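Local coordinates for CysQ, sulfite synthesis pathway protein (Bacteroides thetaiotaomicron VPI-5482, PDB 3B8B) that probably hydrolyses the 3'-phosphate of adenosine 3',5'-bisphosphate, releasing AMP and phosphate, as a magnesium-dependent phosphatase of the inositol monophosphatase family, at residues A[82-87]-A[102-107]; A[29-34]-A[122-127]. All blocks are in the same frame, centred on the assembly; numbering follows the deposited sequence.

Both contacts are built on one mixed sheet. Contact 1 pairs the outermost strand 82-84 with strand 100-108, and contact 2 sets helix 20-43 against strand 121-128, which is the next strand in from 100-108. Their centres lie about 9 Å apart, and they are tied directly: I103 N lies 2.8 Å from A125 O and D105 N 2.9 Å from N123 O, probable backbone hydrogen bonds. The predicted magnesium site belongs to contact 1, where E85, D105 and L107 sit, with D108 and D248 nearby. Contact 2 is also buried, one strand further into the sheet, with the V122 side chain about 7 Å from that of D105.

Contact 1 (A[82-87]-A[102-107]); sequences VLSEEG and WIVDPL
V82, L83 and S84 pair in parallel with W102, I103 and V104 at the edge of the mixed sheet in the inositol monophosphatase fold, and both segments run on into the predicted magnesium site. L83 N gives a bond to W102 O (2.8 Å), L83 O takes one from V104 N, and E85 N closes the run on V104 O. The short axes run 4.7 Å apart at their closest.

On the face carrying V82, S84, W102 and V104, the V82 CG2 methyl sits oblique to the indole at W102 CD1 (4.0 Å), while its CG1 leans toward V104 CG2. The indole itself leads off to T78, which NE1 bonds, and to strand 121-128. Further on, S84 OG tucks against the CG-CD edge of the P106 ring, 3.6 Å from CG and 3.7 Å from CD, and CB of E86 reaches the same CG from the turn. That hydroxyl is also held by polar partners: it bonds H68 ND1 and accepts from E86 N in an ST turn, where the chain bends through a type I turn.

On the other face L83 CD2 lies loosely by I103 CG1, with L279 nearby.

Past the paired residues, E85 and D105 run side by side, pointing the same way with carboxylate planes 33° apart. With E85 CG anti to the backbone N (chi1 -179°), its CB and CG lie beside D105 OD1, CB at 3.6 Å; the bend at chi2 then sets the carboxylate alongside that of D105. E85 OE1 comes to 3.9 Å from D105 OD1, with D64 by E85 and D108 and D248 by D105, consistent with a magnesium-binding cluster. D105 OD1 also accepts L107 N at 3.1 Å from above the carboxylate plane, closing an Asx turn.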
loop_
_atom_site.group_PDB
_atom_site.type_symbol
_atom_site.label_atom_id
_atom_site.label_comp_id
_atom_site.label_asym_id
_atom_site.label_seq_id
_atom_site.Cartn_x
_atom_site.Cartn_y
_atom_site.Cartn_z
ATOM N N VAL A 82 -12.721 -8.752 -7.244
ATOM C CA VAL A 82 -11.398 -8.151 -7.324
ATOM C C VAL A 82 -11.334 -7.048 -8.362
ATOM O O VAL A 82 -11.699 -7.255 -9.548
ATOM C CB VAL A 82 -10.313 -9.212 -7.695
ATOM C CG1 VAL A 82 -8.938 -8.591 -7.764
ATOM C CG2 VAL A 82 -10.359 -10.398 -6.731
ATOM N N LEU A 83 -10.894 -5.881 -7.911
ATOM C CA LEU A 83 -10.610 -4.746 -8.759
ATOM C C LEU A 83 -9.101 -4.568 -8.734
ATOM O O LEU A 83 -8.536 -4.097 -7.736
ATOM C CB LEU A 83 -11.321 -3.509 -8.241
ATOM C CG LEU A 83 -11.026 -2.196 -8.968
ATOM C CD1 LEU A 83 -11.436 -2.328 -10.442
ATOM C CD2 LEU A 83 -11.754 -1.070 -8.277
ATOM N N SER A 84 -8.450 -4.994 -9.816
ATOM C CA SER A 84 -6.969 -4.971 -9.922
ATOM C C SER A 84 -6.515 -3.999 -10.963
ATOM O O SER A 84 -7.127 -3.856 -12.040
ATOM C CB SER A 84 -6.406 -6.353 -10.282
ATOM O OG SER A 84 -4.973 -6.320 -10.456
ATOM N N GLU A 85 -5.381 -3.368 -10.668
ATOM C CA GLU A 85 -4.693 -2.536 -11.636
ATOM C C GLU A 85 -4.389 -3.300 -12.942
ATOM O O GLU A 85 -4.427 -2.682 -14.027
ATOM C CB GLU A 85 -3.400 -2.021 -10.989
ATOM C CG GLU A 85 -2.505 -1.071 -11.871
ATOM C CD GLU A 85 -1.770 -1.822 -12.987
ATOM O OE1 GLU A 85 -1.415 -3.013 -12.788
ATOM O OE2 GLU A 85 -1.544 -1.212 -14.066
ATOM N N GLU A 86 -4.100 -4.611 -12.834
ATOM C CA GLU A 86 -3.738 -5.442 -14.003
ATOM C C GLU A 86 -4.929 -6.274 -14.542
ATOM O O GLU A 86 -4.776 -7.073 -15.482
ATOM C CB GLU A 86 -2.517 -6.318 -13.624
ATOM C CG GLU A 86 -2.044 -7.391 -14.602
ATOM C CD GLU A 86 -1.603 -6.877 -15.962
ATOM O OE1 GLU A 86 -1.558 -5.642 -16.182
ATOM O OE2 GLU A 86 -1.301 -7.734 -16.825
ATOM N N GLY A 87 -6.116 -6.069 -13.971
ATOM C CA GLY A 87 -7.293 -6.826 -14.345
ATOM C C GLY A 87 -7.848 -6.319 -15.650
ATOM O O GLY A 87 -7.569 -5.193 -16.045
ATOM N N TRP A 102 -12.040 -6.437 -3.162
ATOM C CA TRP A 102 -10.604 -6.268 -3.089
ATOM C C TRP A 102 -10.203 -5.179 -4.080
ATOM O O TRP A 102 -10.688 -5.147 -5.209
ATOM C CB TRP A 102 -9.877 -7.547 -3.478
ATOM C CG TRP A 102 -10.148 -8.704 -2.573
ATOM C CD1 TRP A 102 -10.957 -9.786 -2.816
ATOM C CD2 TRP A 102 -9.578 -8.917 -1.273
ATOM N NE1 TRP A 102 -10.928 -10.645 -1.742
ATOM C CE2 TRP A 102 -10.109 -10.137 -0.774
ATOM C CE3 TRP A 102 -8.669 -8.201 -0.476
ATOM C CZ2 TRP A 102 -9.738 -10.656 0.474
ATOM C CZ3 TRP A 102 -8.333 -8.708 0.786
ATOM C CH2 TRP A 102 -8.851 -9.920 1.233
ATOM N N ILE A 103 -9.308 -4.297 -3.649
ATOM C CA ILE A 103 -8.711 -3.285 -4.520
ATOM C C ILE A 103 -7.197 -3.486 -4.464
ATOM O O ILE A 103 -6.573 -3.386 -3.381
ATOM C CB ILE A 103 -9.103 -1.849 -4.137
ATOM C CG1 ILE A 103 -10.625 -1.711 -4.098
ATOM C CG2 ILE A 103 -8.515 -0.854 -5.173
ATOM C CD1 ILE A 103 -11.137 -0.279 -3.898
ATOM N N VAL A 104 -6.631 -3.795 -5.632
ATOM C CA VAL A 104 -5.267 -4.347 -5.727
ATOM C C VAL A 104 -4.387 -3.628 -6.737
ATOM O O VAL A 104 -4.830 -3.343 -7.843
ATOM C CB VAL A 104 -5.363 -5.825 -6.158
ATOM C CG1 VAL A 104 -3.970 -6.419 -6.442
ATOM C CG2 VAL A 104 -6.114 -6.645 -5.078
ATOM N N ASP A 105 -3.154 -3.327 -6.346
ATOM C CA ASP A 105 -2.109 -3.008 -7.317
ATOM C C ASP A 105 -0.996 -4.022 -7.129
ATOM O O ASP A 105 -0.290 -3.984 -6.130
ATOM C CB ASP A 105 -1.565 -1.591 -7.209
ATOM C CG ASP A 105 -0.619 -1.244 -8.367
ATOM O OD1 ASP A 105 -0.273 -2.140 -9.169
ATOM O OD2 ASP A 105 -0.248 -0.036 -8.492
ATOM N N PRO A 106 -0.868 -4.939 -8.078
ATOM C CA PRO A 106 0.146 -6.001 -7.919
ATOM C C PRO A 106 1.581 -5.495 -7.855
ATOM O O PRO A 106 2.441 -6.157 -7.270
ATOM C CB PRO A 106 -0.061 -6.880 -9.171
ATOM C CG PRO A 106 -1.462 -6.575 -9.608
ATOM C CD PRO A 106 -1.644 -5.117 -9.314
ATOM N N LEU A 107 1.852 -4.331 -8.439
ATOM C CA LEU A 107 3.221 -3.812 -8.492
ATOM C C LEU A 107 3.128 -2.296 -8.679
ATOM O O LEU A 107 3.000 -1.792 -9.817
ATOM C CB LEU A 107 4.013 -4.464 -9.614
ATOM C CG LEU A 107 5.535 -4.270 -9.613
ATOM C CD1 LEU A 107 6.177 -5.056 -10.777
ATOM C CD2 LEU A 107 5.944 -2.824 -9.610
#

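Contact 2 (A[29-34]-A[122-127])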
loop_
_atom_site.group_PDB
_atom_site.type_symbol
_atom_site.label_atom_id
_atom_site.label_comp_id
_atom_site.label_asym_id
_atom_site.label_seq_id
_atom_site.Cartn_x
_atom_site.Cartn_y
_atom_site.Cartn_z
ATOM N N ASP A 29 -0.949 -13.935 2.124
ATOM C CA ASP A 29 -0.473 -15.042 1.280
ATOM C C ASP A 29 -0.291 -14.547 -0.153
ATOM O O ASP A 29 0.778 -14.739 -0.759
ATOM C CB ASP A 29 -1.535 -16.160 1.381
ATOM C CG ASP A 29 -1.118 -17.502 0.779
ATOM O OD1 ASP A 29 0.013 -17.662 0.268
ATOM O OD2 ASP A 29 -1.992 -18.441 0.784
ATOM N N ALA A 30 -1.325 -13.900 -0.678
ATOM C CA ALA A 30 -1.295 -13.390 -2.047
ATOM C C ALA A 30 -0.144 -12.383 -2.261
ATOM O O ALA A 30 0.545 -12.414 -3.297
ATOM C CB ALA A 30 -2.599 -12.732 -2.381
ATOM N N ALA A 31 0.020 -11.471 -1.306
ATOM C CA ALA A 31 1.041 -10.434 -1.444
ATOM C C ALA A 31 2.431 -11.067 -1.501
ATOM O O ALA A 31 3.301 -10.639 -2.279
ATOM C CB ALA A 31 0.969 -9.431 -0.257
ATOM N N LEU A 32 2.682 -12.042 -0.636
ATOM C CA LEU A 32 3.983 -12.712 -0.614
ATOM C C LEU A 32 4.229 -13.509 -1.891
ATOM O O LEU A 32 5.338 -13.531 -2.433
ATOM C CB LEU A 32 4.085 -13.615 0.606
ATOM C CG LEU A 32 4.058 -12.881 1.945
ATOM C CD1 LEU A 32 3.913 -13.862 3.153
ATOM C CD2 LEU A 32 5.296 -11.984 2.144
ATOM N N LYS A 33 3.198 -14.204 -2.363
ATOM C CA LYS A 33 3.316 -14.945 -3.606
ATOM C C LYS A 33 3.643 -13.990 -4.777
ATOM O O LYS A 33 4.512 -14.303 -5.625
ATOM C CB LYS A 33 2.027 -15.725 -3.892
ATOM C CG LYS A 33 1.707 -16.856 -2.871
ATOM C CD LYS A 33 2.322 -18.155 -3.179
ATOM C CE LYS A 33 1.927 -19.249 -2.129
ATOM N NZ LYS A 33 0.449 -19.584 -1.929
ATOM N N ALA A 34 2.942 -12.860 -4.850
ATOM C CA ALA A 34 3.221 -11.855 -5.872
ATOM C C ALA A 34 4.659 -11.371 -5.754
ATOM O O ALA A 34 5.384 -11.222 -6.749
ATOM C CB ALA A 34 2.236 -10.665 -5.766
ATOM N N VAL A 122 3.745 -4.423 -3.445
ATOM C CA VAL A 122 2.485 -5.101 -3.743
ATOM C C VAL A 122 1.445 -4.540 -2.769
ATOM O O VAL A 122 1.741 -4.400 -1.567
ATOM C CB VAL A 122 2.616 -6.623 -3.530
ATOM C CG1 VAL A 122 1.319 -7.339 -3.942
ATOM C CG2 VAL A 122 3.823 -7.209 -4.310
ATOM N N ASN A 123 0.246 -4.218 -3.275
ATOM C CA ASN A 123 -0.798 -3.545 -2.489
ATOM C C ASN A 123 -2.132 -4.285 -2.621
ATOM O O ASN A 123 -2.648 -4.427 -3.737
ATOM C CB ASN A 123 -1.001 -2.084 -2.915
ATOM C CG ASN A 123 0.261 -1.273 -2.760
ATOM O OD1 ASN A 123 0.431 -0.595 -1.765
ATOM N ND2 ASN A 123 1.180 -1.404 -3.737
ATOM N N ILE A 124 -2.648 -4.783 -1.498
ATOM C CA ILE A 124 -3.956 -5.494 -1.450
ATOM C C ILE A 124 -4.810 -4.933 -0.306
ATOM O O ILE A 124 -4.375 -4.930 0.842
ATOM C CB ILE A 124 -3.776 -7.002 -1.287
ATOM C CG1 ILE A 124 -3.002 -7.589 -2.479
ATOM C CG2 ILE A 124 -5.168 -7.691 -1.178
ATOM C CD1 ILE A 124 -2.656 -9.080 -2.265
ATOM N N ALA A 125 -5.992 -4.412 -0.639
ATOM C CA ALA A 125 -6.935 -3.907 0.334
ATOM C C ALA A 125 -8.280 -4.601 0.184
ATOM O O ALA A 125 -8.721 -4.861 -0.956
ATOM C CB ALA A 125 -7.150 -2.388 0.134
ATOM N N LEU A 126 -8.933 -4.815 1.316
ATOM C CA LEU A 126 -10.366 -5.143 1.337
ATOM C C LEU A 126 -11.076 -3.853 1.701
ATOM O O LEU A 126 -10.775 -3.230 2.739
ATOM C CB LEU A 126 -10.720 -6.240 2.348
ATOM C CG LEU A 126 -12.126 -6.816 2.162
ATOM C CD1 LEU A 126 -12.238 -7.560 0.831
ATOM C CD2 LEU A 126 -12.468 -7.701 3.358
ATOM N N VAL A 127 -12.008 -3.481 0.842
ATOM C CA VAL A 127 -12.822 -2.261 0.986
ATOM C C VAL A 127 -14.281 -2.680 1.238
ATOM O O VAL A 127 -14.802 -3.563 0.546
ATOM C CB VAL A 127 -12.700 -1.388 -0.261
ATOM C CG1 VAL A 127 -13.769 -0.274 -0.274
ATOM C CG2 VAL A 127 -11.268 -0.789 -0.364
#
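A30 starts the contact, its CB meeting CD1 of I124 at 3.7 Å where helix 20-43 lies against the sheet. The short helix and strand segments run nearly antiparallel, 163° between their directions and 8.5 Å between axes at closest approach. V122 and I124 make the contact, while the strand beyond them moves off from the helix segment.

A31 comes next and presents backbone as well as methyl: the same I124 CD1 lies 3.7 Å from A31 N, and V122 CG1 is 4.0 Å from A31 CA. I124 gets there by an extended reach, its CG1 lying beside the backbone N and chi2 at 173°, which carries CD1 out to A30 and A31. One turn beyond A31, A34 turns its CB to V122, 3.9 Å from CG1 and 4.1 Å from CG2, so both methyls of the valine touch that small bump. I71 and A67 of helix 59-75 close around the same corner, and V136 of strand 131-139 touches A31.

At V122, an alanine would remove both methyls and would probably open a gap against A31 and A34, leaving the helix less closely seated on the strand. No hydrogen bond joins the two segments. Three small alanines let the helix come close, and the hold between the pair is therefore van der Waals contact between buried apolar surfaces.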